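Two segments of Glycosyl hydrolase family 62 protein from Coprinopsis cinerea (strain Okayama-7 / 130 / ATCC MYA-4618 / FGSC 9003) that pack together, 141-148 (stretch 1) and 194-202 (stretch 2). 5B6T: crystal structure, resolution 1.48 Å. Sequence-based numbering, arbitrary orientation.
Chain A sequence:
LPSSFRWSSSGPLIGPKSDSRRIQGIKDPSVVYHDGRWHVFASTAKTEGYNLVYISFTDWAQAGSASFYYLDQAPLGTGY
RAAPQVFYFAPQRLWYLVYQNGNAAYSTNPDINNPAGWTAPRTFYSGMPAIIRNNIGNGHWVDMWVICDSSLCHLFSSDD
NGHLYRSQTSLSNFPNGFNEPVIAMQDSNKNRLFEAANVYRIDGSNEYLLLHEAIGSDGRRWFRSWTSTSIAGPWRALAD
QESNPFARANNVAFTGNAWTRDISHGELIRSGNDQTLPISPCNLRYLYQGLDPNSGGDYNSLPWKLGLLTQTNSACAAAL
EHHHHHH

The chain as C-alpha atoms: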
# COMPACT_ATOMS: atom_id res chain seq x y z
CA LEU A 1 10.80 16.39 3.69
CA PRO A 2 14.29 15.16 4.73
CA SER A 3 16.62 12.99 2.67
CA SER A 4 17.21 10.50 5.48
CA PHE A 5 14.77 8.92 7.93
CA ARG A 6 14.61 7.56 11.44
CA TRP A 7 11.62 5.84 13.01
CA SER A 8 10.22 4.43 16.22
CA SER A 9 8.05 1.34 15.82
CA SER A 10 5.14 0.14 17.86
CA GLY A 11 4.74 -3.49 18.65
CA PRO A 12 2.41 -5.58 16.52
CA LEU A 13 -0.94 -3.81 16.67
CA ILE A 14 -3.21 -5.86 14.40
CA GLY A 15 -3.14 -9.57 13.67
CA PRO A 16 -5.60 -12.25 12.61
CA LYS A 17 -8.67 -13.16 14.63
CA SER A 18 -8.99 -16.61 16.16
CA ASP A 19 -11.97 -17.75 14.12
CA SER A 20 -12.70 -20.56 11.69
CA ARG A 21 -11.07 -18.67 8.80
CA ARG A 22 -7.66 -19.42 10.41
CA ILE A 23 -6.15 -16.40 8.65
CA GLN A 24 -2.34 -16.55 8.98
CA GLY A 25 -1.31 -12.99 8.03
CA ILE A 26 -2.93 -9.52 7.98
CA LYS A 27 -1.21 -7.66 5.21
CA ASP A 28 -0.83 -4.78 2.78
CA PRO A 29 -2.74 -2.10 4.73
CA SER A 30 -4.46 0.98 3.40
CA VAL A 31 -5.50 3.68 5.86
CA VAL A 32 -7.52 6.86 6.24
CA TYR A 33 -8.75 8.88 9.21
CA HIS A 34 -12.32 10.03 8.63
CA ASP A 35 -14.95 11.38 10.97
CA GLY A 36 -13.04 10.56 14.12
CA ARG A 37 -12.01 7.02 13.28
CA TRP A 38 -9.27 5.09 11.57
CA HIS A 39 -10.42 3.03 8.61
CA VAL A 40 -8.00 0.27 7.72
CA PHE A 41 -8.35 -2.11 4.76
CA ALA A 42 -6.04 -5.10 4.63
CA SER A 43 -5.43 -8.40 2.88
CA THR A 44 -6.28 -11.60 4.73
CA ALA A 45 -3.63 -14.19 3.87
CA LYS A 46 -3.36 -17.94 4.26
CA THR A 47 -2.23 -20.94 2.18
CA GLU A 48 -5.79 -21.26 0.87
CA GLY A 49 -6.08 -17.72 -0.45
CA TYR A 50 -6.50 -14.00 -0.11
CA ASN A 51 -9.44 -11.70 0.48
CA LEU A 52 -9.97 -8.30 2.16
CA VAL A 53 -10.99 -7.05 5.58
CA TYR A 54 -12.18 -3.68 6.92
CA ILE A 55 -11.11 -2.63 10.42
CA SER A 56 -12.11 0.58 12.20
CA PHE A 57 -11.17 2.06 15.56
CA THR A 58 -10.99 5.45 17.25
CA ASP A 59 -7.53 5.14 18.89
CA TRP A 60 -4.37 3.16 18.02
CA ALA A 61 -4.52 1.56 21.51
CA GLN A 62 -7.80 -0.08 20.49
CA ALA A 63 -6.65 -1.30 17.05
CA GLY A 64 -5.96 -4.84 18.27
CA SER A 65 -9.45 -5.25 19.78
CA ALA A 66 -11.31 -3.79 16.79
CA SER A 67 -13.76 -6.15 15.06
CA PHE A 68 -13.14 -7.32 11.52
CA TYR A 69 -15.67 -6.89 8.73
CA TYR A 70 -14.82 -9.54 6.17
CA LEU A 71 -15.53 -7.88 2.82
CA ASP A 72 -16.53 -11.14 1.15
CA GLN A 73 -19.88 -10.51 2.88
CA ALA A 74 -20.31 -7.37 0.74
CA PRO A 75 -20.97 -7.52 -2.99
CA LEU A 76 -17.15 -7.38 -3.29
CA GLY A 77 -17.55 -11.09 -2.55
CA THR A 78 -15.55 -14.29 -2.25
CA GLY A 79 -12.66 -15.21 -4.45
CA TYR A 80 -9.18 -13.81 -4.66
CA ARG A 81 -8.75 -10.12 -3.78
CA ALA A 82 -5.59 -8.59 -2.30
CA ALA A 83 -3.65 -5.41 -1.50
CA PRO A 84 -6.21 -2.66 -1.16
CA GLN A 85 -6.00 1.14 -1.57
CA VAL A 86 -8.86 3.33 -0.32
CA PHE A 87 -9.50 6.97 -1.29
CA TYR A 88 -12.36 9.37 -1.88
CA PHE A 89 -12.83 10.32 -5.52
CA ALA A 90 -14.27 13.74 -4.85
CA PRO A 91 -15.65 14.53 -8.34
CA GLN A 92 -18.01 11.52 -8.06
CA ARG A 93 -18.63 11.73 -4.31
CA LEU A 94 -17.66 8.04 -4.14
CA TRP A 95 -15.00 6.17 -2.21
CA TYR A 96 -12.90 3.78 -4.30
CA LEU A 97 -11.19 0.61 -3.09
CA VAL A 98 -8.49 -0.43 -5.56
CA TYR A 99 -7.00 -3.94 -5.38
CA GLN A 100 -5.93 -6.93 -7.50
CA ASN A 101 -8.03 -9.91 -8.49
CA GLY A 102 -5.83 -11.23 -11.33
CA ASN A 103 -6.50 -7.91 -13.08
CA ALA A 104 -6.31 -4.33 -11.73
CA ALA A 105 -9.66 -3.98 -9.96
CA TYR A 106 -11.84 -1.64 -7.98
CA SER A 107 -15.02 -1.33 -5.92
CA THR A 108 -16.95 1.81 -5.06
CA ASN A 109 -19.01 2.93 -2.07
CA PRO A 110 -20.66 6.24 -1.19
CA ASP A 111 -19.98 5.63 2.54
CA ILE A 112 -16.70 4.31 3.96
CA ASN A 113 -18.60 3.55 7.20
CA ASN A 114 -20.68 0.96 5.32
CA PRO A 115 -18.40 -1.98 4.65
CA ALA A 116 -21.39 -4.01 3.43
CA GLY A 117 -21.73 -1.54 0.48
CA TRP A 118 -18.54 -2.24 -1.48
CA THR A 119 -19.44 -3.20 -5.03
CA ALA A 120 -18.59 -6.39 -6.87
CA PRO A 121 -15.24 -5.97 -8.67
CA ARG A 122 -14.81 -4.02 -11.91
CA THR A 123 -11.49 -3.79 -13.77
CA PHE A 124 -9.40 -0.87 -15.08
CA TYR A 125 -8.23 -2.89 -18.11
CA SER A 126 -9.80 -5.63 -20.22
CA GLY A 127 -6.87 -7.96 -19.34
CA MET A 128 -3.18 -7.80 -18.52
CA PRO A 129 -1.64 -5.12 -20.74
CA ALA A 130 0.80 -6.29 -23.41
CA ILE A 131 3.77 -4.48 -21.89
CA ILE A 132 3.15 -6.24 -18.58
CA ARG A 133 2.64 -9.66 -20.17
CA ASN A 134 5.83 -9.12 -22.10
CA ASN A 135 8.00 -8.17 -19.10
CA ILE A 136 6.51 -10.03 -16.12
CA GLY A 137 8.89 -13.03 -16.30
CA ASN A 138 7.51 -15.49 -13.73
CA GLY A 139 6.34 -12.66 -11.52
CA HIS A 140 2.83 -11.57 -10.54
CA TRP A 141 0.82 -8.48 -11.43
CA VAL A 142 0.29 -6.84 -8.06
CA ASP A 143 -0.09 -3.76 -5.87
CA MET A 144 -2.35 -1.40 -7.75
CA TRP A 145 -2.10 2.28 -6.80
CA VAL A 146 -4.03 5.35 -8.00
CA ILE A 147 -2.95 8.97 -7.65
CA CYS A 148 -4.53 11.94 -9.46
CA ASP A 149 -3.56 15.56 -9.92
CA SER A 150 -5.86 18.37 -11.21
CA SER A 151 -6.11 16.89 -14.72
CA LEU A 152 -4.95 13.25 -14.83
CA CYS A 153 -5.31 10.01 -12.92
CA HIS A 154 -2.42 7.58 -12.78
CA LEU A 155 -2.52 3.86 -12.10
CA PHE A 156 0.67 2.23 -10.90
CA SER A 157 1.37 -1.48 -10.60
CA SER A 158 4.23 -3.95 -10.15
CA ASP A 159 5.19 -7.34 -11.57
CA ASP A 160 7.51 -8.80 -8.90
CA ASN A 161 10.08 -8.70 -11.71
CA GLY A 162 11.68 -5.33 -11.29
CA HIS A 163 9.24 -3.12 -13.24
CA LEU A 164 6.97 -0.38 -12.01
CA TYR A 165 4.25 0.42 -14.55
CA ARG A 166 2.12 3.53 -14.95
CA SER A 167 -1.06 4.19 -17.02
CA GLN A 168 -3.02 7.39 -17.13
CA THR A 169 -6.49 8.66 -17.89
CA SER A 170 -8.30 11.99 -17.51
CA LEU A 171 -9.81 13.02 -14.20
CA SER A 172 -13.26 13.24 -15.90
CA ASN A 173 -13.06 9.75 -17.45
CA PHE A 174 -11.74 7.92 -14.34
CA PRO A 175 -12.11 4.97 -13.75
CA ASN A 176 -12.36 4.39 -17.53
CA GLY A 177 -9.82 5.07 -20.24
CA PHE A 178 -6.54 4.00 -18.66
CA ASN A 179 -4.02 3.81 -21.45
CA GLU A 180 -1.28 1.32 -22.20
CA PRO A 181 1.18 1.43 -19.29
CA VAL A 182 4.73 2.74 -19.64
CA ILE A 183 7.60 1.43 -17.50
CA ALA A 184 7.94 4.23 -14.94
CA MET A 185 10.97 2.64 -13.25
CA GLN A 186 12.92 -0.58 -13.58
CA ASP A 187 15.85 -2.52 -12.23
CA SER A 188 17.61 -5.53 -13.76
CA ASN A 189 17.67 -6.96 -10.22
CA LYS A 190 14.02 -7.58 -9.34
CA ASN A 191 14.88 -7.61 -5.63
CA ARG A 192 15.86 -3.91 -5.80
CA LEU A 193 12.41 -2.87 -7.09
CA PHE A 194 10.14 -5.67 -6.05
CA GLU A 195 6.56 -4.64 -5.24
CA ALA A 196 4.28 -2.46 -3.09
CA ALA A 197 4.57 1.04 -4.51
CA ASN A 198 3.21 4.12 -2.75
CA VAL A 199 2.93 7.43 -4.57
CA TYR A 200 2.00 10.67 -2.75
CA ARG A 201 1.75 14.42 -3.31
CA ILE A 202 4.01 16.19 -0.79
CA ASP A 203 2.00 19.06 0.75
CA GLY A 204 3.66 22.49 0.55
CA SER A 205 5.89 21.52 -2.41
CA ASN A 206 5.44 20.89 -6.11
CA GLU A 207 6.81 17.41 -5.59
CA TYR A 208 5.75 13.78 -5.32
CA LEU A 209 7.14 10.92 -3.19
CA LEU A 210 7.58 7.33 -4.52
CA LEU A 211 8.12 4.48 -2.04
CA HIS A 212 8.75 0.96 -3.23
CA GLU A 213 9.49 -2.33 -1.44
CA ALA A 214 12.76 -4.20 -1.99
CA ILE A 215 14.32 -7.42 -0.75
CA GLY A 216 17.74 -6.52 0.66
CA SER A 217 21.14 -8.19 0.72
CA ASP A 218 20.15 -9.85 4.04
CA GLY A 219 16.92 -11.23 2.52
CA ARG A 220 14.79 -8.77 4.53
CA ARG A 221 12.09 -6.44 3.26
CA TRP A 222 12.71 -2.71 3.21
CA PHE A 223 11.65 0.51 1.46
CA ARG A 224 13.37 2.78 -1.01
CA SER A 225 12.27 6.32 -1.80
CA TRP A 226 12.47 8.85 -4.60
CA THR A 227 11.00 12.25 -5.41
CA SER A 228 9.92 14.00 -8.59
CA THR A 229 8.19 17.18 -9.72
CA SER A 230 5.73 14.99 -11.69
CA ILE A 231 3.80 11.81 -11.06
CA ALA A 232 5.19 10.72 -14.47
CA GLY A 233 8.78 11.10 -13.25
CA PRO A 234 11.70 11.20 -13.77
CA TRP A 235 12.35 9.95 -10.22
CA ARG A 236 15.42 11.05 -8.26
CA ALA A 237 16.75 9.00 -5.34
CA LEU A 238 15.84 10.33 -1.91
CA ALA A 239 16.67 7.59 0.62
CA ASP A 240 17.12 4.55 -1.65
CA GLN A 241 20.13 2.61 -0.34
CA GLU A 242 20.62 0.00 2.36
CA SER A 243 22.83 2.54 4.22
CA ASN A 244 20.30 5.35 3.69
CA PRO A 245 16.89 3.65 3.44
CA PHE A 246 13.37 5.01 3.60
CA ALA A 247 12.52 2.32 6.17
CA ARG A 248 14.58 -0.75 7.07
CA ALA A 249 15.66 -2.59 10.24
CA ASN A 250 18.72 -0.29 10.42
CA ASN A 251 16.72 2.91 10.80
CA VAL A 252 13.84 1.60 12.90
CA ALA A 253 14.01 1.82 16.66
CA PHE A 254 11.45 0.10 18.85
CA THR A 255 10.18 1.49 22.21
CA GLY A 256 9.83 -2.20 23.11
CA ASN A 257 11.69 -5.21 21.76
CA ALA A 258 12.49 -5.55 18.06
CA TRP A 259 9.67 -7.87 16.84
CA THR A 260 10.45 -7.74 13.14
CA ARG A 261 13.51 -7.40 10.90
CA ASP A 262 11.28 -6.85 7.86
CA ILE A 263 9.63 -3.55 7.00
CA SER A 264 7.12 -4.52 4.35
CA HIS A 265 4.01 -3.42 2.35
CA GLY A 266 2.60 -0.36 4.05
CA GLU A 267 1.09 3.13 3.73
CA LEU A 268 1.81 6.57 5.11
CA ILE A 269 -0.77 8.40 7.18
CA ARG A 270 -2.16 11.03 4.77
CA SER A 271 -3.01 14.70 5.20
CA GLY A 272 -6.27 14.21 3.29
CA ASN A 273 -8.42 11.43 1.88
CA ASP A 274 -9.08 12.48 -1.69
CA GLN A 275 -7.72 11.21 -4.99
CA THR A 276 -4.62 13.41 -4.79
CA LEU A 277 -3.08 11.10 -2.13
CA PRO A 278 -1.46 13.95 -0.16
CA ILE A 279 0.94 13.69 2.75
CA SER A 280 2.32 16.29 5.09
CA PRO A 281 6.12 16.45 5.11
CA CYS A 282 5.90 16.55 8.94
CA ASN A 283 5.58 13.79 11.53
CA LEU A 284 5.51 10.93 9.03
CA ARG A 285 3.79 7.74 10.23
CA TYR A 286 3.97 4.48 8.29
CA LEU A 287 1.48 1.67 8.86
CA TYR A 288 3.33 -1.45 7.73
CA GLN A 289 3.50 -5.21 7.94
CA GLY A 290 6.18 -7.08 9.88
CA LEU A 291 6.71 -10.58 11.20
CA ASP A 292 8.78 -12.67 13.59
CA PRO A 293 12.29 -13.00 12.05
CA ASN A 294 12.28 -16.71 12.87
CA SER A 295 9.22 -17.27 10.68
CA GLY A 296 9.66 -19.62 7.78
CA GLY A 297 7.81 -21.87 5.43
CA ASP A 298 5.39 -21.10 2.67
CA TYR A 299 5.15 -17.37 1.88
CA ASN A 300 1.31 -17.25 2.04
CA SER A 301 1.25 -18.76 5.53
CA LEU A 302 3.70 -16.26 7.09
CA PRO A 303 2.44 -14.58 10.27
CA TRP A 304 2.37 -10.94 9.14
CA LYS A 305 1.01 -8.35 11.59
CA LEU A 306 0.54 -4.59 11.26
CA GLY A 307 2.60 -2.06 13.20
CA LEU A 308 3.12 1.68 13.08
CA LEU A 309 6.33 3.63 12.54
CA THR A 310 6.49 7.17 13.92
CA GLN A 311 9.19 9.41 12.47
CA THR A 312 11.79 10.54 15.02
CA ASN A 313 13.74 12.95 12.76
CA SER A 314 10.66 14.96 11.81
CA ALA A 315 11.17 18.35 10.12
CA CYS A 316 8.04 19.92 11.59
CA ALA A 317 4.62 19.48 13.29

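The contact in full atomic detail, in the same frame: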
# COMPACT_ATOMS: atom_id res chain seq x y z
N TRP A 141 1.31 -9.83 -11.25
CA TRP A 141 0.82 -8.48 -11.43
C TRP A 141 0.08 -8.04 -10.17
O TRP A 141 -1.04 -8.52 -9.89
CB TRP A 141 -0.07 -8.44 -12.66
CG TRP A 141 -0.50 -7.08 -13.05
CD1 TRP A 141 0.15 -5.90 -12.84
CD2 TRP A 141 -1.64 -6.76 -13.83
NE1 TRP A 141 -0.54 -4.86 -13.41
CE2 TRP A 141 -1.66 -5.36 -14.02
CE3 TRP A 141 -2.68 -7.52 -14.38
CZ2 TRP A 141 -2.66 -4.73 -14.73
CZ3 TRP A 141 -3.68 -6.88 -15.07
CH2 TRP A 141 -3.66 -5.50 -15.26
N VAL A 142 0.71 -7.13 -9.41
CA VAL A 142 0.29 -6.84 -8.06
C VAL A 142 0.39 -5.36 -7.71
O VAL A 142 1.04 -4.59 -8.39
CB VAL A 142 1.10 -7.67 -7.02
CG1 VAL A 142 0.85 -9.16 -7.25
CG2 VAL A 142 2.59 -7.32 -6.97
N ASP A 143 -0.30 -5.01 -6.62
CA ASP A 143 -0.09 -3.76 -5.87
C ASP A 143 -0.45 -2.52 -6.67
O ASP A 143 0.41 -1.71 -7.07
CB ASP A 143 1.33 -3.73 -5.28
CG ASP A 143 1.58 -4.91 -4.37
OD1 ASP A 143 0.60 -5.49 -3.86
OD2 ASP A 143 2.75 -5.26 -4.11
N MET A 144 -1.75 -2.42 -6.90
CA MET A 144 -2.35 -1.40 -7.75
C MET A 144 -2.53 -0.12 -6.95
O MET A 144 -3.10 -0.16 -5.85
CB MET A 144 -3.72 -1.90 -8.23
CG MET A 144 -3.71 -3.32 -8.77
SD MET A 144 -2.66 -3.50 -10.21
CE MET A 144 -2.67 -5.29 -10.39
N TRP A 145 -2.08 1.00 -7.51
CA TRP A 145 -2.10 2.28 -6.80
C TRP A 145 -2.51 3.42 -7.70
O TRP A 145 -1.86 3.67 -8.74
CB TRP A 145 -0.71 2.53 -6.21
CG TRP A 145 -0.62 3.81 -5.44
CD1 TRP A 145 -0.39 5.08 -5.94
CD2 TRP A 145 -0.73 3.97 -4.03
NE1 TRP A 145 -0.41 5.98 -4.93
CE2 TRP A 145 -0.59 5.33 -3.74
CE3 TRP A 145 -0.93 3.08 -2.98
CZ2 TRP A 145 -0.67 5.83 -2.42
CZ3 TRP A 145 -1.03 3.57 -1.71
CH2 TRP A 145 -0.87 4.93 -1.43
N VAL A 146 -3.55 4.16 -7.30
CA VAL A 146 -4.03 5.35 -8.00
C VAL A 146 -3.57 6.61 -7.30
O VAL A 146 -3.64 6.73 -6.08
CB VAL A 146 -5.58 5.33 -8.11
CG1 VAL A 146 -6.11 6.68 -8.60
CG2 VAL A 146 -6.06 4.19 -8.98
N ILE A 147 -3.13 7.59 -8.10
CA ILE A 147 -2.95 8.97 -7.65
C ILE A 147 -3.34 9.89 -8.81
O ILE A 147 -2.97 9.65 -9.96
CB ILE A 147 -1.53 9.25 -7.11
CG1 ILE A 147 -1.37 10.73 -6.74
CG2 ILE A 147 -0.42 8.81 -8.07
CD1 ILE A 147 -0.11 11.03 -5.97
N CYS A 148 -4.08 10.96 -8.48
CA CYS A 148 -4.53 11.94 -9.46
C CYS A 148 -3.96 13.31 -9.13
O CYS A 148 -3.74 13.64 -7.97
CB CYS A 148 -6.05 12.03 -9.46
SG CYS A 148 -6.86 10.42 -9.58
N PHE A 194 10.88 -4.41 -6.06
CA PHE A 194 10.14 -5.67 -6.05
C PHE A 194 8.63 -5.51 -6.13
O PHE A 194 8.01 -6.02 -7.06
CB PHE A 194 10.55 -6.53 -4.86
CG PHE A 194 10.06 -7.95 -4.96
CD1 PHE A 194 10.51 -8.78 -5.97
CD2 PHE A 194 9.16 -8.44 -4.05
CE1 PHE A 194 10.04 -10.08 -6.07
CE2 PHE A 194 8.70 -9.75 -4.13
CZ PHE A 194 9.13 -10.56 -5.15
N GLU A 195 8.02 -4.83 -5.18
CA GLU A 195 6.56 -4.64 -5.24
C GLU A 195 6.15 -3.51 -4.30
O GLU A 195 7.02 -2.79 -3.79
CB GLU A 195 5.85 -5.95 -4.88
CG GLU A 195 6.16 -6.46 -3.48
CD GLU A 195 5.72 -7.89 -3.20
OE1 GLU A 195 5.11 -8.57 -4.03
OE2 GLU A 195 5.95 -8.39 -2.07
N ALA A 196 4.85 -3.31 -4.14
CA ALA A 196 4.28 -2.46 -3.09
C ALA A 196 4.72 -1.00 -3.21
O ALA A 196 5.21 -0.40 -2.25
CB ALA A 196 4.61 -3.01 -1.72
N ALA A 197 4.40 -0.41 -4.34
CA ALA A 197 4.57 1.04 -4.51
C ALA A 197 3.58 1.86 -3.65
O ALA A 197 2.46 1.45 -3.40
CB ALA A 197 4.42 1.43 -5.97
N ASN A 198 4.06 3.01 -3.18
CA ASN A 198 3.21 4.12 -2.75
C ASN A 198 3.64 5.36 -3.50
O ASN A 198 4.84 5.58 -3.72
CB ASN A 198 3.33 4.47 -1.25
CG ASN A 198 3.11 3.29 -0.31
OD1 ASN A 198 4.05 2.85 0.34
ND2 ASN A 198 1.87 2.85 -0.16
N VAL A 199 2.67 6.16 -3.91
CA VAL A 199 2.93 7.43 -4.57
C VAL A 199 2.04 8.52 -3.96
O VAL A 199 0.84 8.39 -3.91
CB VAL A 199 2.74 7.37 -6.09
CG1 VAL A 199 3.31 8.63 -6.74
CG2 VAL A 199 3.42 6.13 -6.63
N TYR A 200 2.70 9.59 -3.46
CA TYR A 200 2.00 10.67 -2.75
C TYR A 200 2.39 12.05 -3.24
O TYR A 200 3.52 12.25 -3.69
CB TYR A 200 2.35 10.63 -1.28
CG TYR A 200 1.95 9.36 -0.56
CD1 TYR A 200 0.63 9.10 -0.25
CD2 TYR A 200 2.91 8.43 -0.18
CE1 TYR A 200 0.25 7.96 0.44
CE2 TYR A 200 2.56 7.30 0.53
CZ TYR A 200 1.21 7.05 0.81
OH TYR A 200 0.87 5.91 1.51
N ARG A 201 1.44 12.98 -3.17
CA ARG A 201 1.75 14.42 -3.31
C ARG A 201 2.30 14.91 -1.98
O ARG A 201 1.73 14.64 -0.92
CB ARG A 201 0.50 15.20 -3.67
CG ARG A 201 0.65 16.71 -3.64
CD ARG A 201 1.68 17.22 -4.64
NE ARG A 201 1.92 18.64 -4.46
CZ ARG A 201 1.08 19.61 -4.86
NH1 ARG A 201 -0.06 19.32 -5.48
NH2 ARG A 201 1.40 20.89 -4.63
N ILE A 202 3.40 15.65 -2.02
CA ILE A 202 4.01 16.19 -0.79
C ILE A 202 3.44 17.59 -0.58
O ILE A 202 3.79 18.51 -1.32
CB ILE A 202 5.55 16.23 -0.86
CG1 ILE A 202 6.12 14.85 -1.15
CG2 ILE A 202 6.12 16.76 0.44
CD1 ILE A 202 7.59 14.84 -1.56
O HOH W 1 3.19 -1.36 -6.78
O HOH W 2 0.77 -0.36 -4.49

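Two nearly parallel strands, 142-148 and 195-202, pack through side chains and bridging waters rather than direct backbone pairing, with Trp-145 at the centre and 472 Å² buried in total. Their axes approach to 6.3 Å at 11°, a gap occupied by side chains and water. From Asp-143 on, alternation sends Asp-143, Trp-145 and Ile-147 toward the second strand, while Met-144 and Val-146 point away. Trp-145 (chi1 t) lays its indole against the neighbouring backbone: Asn-198 CA sits 4.0 Å from the centroid of the six-membered ring, almost on its normal, and Trp-145 NE1 donates a hydrogen bond to Val-199 O (2.9 Å). A large flat ring with one polar edge atom thus covers the Asn-198/Val-199 backbone and also donates to a carbonyl. The edge of Trp-145 is directed, offset, toward the face of Tyr-200 (planes at 82°), whose side chain starts away but returns at its end; Trp-145 CZ2 lies 3.7 Å from Tyr-200 CE1. Further along the first strand, branched Ile-147 packs against Val-199, with Ile-147 CG2 4.0 Å from Val-199 CG1. At the other end, Asp-143 OD2 accepts a weak hydrogen bond from Ala-196 N (2.9 Å), although Glu-195 OE1 brings like charge within 4.1 Å of Asp-143 OD2. Water 1 links the backbones, donating to Asp-143 O (2.8 Å) and accepting from Ala-197 N (2.9 Å).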